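Local coordinates for response regulator protein (Burkholderia pseudomallei, PDB 3RQI) that acts as a response regulator whose receiver domain is phosphorylated on an aspartate, with a Fis-family helix-turn-helix region that probably binds DNA, at the interface of chains A and B. Residues are numbered along the deposited sequence; one frame, centred on the assembly and turned at random. Chains: chain A/B, Response regulator protein.

The interface of chains A and B. Residues chain A 136-138, 171-172, 175; chain B 167-169, 172.
A:Thr172 and B:Thr172 meet hydroxyl to hydroxyl near the two-fold axis, OG1 to OG1 at 2.5 Å, a short hydrogen bond whose donor is not decided. In both copies OG1 lies anti to the carbonyl carbon (chi1 -52°), which points the hydroxyl of one helix 170-177 at its twin. The methyls pack beside this bond, A:Thr172 CG2 lying 3.6 Å from B:Thr172 CG2.

Next to this pair, the imidazole of B:His169 is slotted between two segments of chain A. A:Arg171 CB sits 3.6 Å above one face, offset toward the rim, while A:Val136 CB makes a CH-pi contact with the other, 3.9 Å from the ring centroid. A:Arg175 CB closes on the ring edge in plane, 3.3 Å from B:His169 CD2. Aliphatic groups thus flank the ring on both faces and probably restrict its rotation; both arginine side chains are modelled incompletely.

A:Leu138 spans B:Met168 and B:Thr172. Its CD1 meets the B:Thr172 methyl tip to tip, and its CD2 presses on B:Met168 CB at about 3.4 Å, tighter than usual. Thus the turn between helices 159-166 and 170-177 of chain B's probable helix-turn-helix packs on chain A. The two-fold pairs the probable recognition helices, so this arrangement may not be the DNA-binding one; the structure alone does not establish the biological oligomer. B:Met168 bends at chi3 (55°), bringing its terminal methyl CE to 4.1 Å from A:Leu138 CD2.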
loop_
_atom_site.group_PDB
_atom_site.type_symbol
_atom_site.label_atom_id
_atom_site.label_comp_id
_atom_site.label_asym_id
_atom_site.label_seq_id
_atom_site.Cartn_x
_atom_site.Cartn_y
_atom_site.Cartn_z
ATOM N N VAL A 136 3.482 9.971 -10.042
ATOM C CA VAL A 136 4.882 9.809 -10.407
ATOM C C VAL A 136 5.061 9.156 -11.779
ATOM O O VAL A 136 4.338 8.211 -12.123
ATOM C CB VAL A 136 5.611 8.992 -9.325
ATOM C CG1 VAL A 136 6.948 8.489 -9.840
ATOM C CG2 VAL A 136 5.760 9.831 -8.068
ATOM N N VAL A 137 6.017 9.683 -12.551
ATOM C CA VAL A 137 6.451 9.087 -13.818
ATOM C C VAL A 137 7.990 8.997 -13.813
ATOM O O VAL A 137 8.679 9.911 -13.327
ATOM C CB VAL A 137 5.953 9.885 -15.050
ATOM C CG1 VAL A 137 6.217 9.114 -16.353
ATOM C CG2 VAL A 137 4.446 10.209 -14.941
ATOM N N LEU A 138 8.509 7.887 -14.349
ATOM C CA LEU A 138 9.943 7.571 -14.348
ATOM C C LEU A 138 10.464 7.280 -15.749
ATOM O O LEU A 138 9.764 6.676 -16.563
ATOM C CB LEU A 138 10.213 6.358 -13.457
ATOM C CG LEU A 138 10.200 6.557 -11.940
ATOM C CD1 LEU A 138 10.118 5.211 -11.244
ATOM C CD2 LEU A 138 11.447 7.312 -11.502
ATOM N N ARG A 171 4.968 -0.509 -8.425
ATOM C CA ARG A 171 4.874 0.949 -8.540
ATOM C C ARG A 171 5.908 1.496 -9.537
ATOM O O ARG A 171 5.600 2.368 -10.343
ATOM C CB ARG A 171 5.024 1.599 -7.166
ATOM N N THR A 172 7.114 0.943 -9.475
ATOM C CA THR A 172 8.217 1.301 -10.377
ATOM C C THR A 172 7.907 0.965 -11.832
ATOM O O THR A 172 8.113 1.806 -12.721
ATOM C CB THR A 172 9.518 0.578 -9.986
ATOM O OG1 THR A 172 9.779 0.788 -8.592
ATOM C CG2 THR A 172 10.712 1.076 -10.847
ATOM N N ARG A 175 5.244 3.445 -13.125
ATOM C CA ARG A 175 5.748 4.807 -13.307
ATOM C C ARG A 175 6.572 4.882 -14.574
ATOM O O ARG A 175 6.591 5.909 -15.280
ATOM C CB ARG A 175 6.590 5.221 -12.105
ATOM N N ASN B 167 10.255 12.963 -8.020
ATOM C CA ASN B 167 9.114 12.512 -8.810
ATOM C C ASN B 167 9.149 11.017 -9.137
ATOM O O ASN B 167 8.866 10.592 -10.268
ATOM C CB ASN B 167 8.943 13.379 -10.063
ATOM C CG ASN B 167 8.145 14.624 -9.787
ATOM O OD1 ASN B 167 7.087 14.562 -9.158
ATOM N ND2 ASN B 167 8.637 15.765 -10.257
ATOM N N MET B 168 9.517 10.228 -8.128
ATOM C CA MET B 168 9.503 8.779 -8.236
ATOM C C MET B 168 8.730 8.167 -7.063
ATOM O O MET B 168 8.468 8.839 -6.056
ATOM C CB MET B 168 10.922 8.216 -8.319
ATOM C CG MET B 168 11.684 8.175 -7.005
ATOM S SD MET B 168 13.358 7.503 -7.224
ATOM C CE MET B 168 14.014 8.569 -8.509
ATOM N N HIS B 169 8.349 6.903 -7.206
ATOM C CA HIS B 169 7.644 6.223 -6.118
ATOM C C HIS B 169 8.587 5.943 -4.957
ATOM O O HIS B 169 9.797 5.744 -5.144
ATOM C CB HIS B 169 7.004 4.932 -6.608
ATOM C CG HIS B 169 5.891 5.146 -7.573
ATOM N ND1 HIS B 169 4.592 5.364 -7.174
ATOM C CD2 HIS B 169 5.881 5.172 -8.927
ATOM C CE1 HIS B 169 3.829 5.516 -8.240
ATOM N NE2 HIS B 169 4.586 5.397 -9.314
ATOM N N THR B 172 10.260 2.605 -5.405
ATOM C CA THR B 172 11.353 2.696 -6.383
ATOM C C THR B 172 12.639 3.231 -5.766
ATOM O O THR B 172 13.718 2.652 -5.975
ATOM C CB THR B 172 10.973 3.607 -7.564
ATOM O OG1 THR B 172 9.710 3.192 -8.099
ATOM C CG2 THR B 172 12.070 3.577 -8.665
#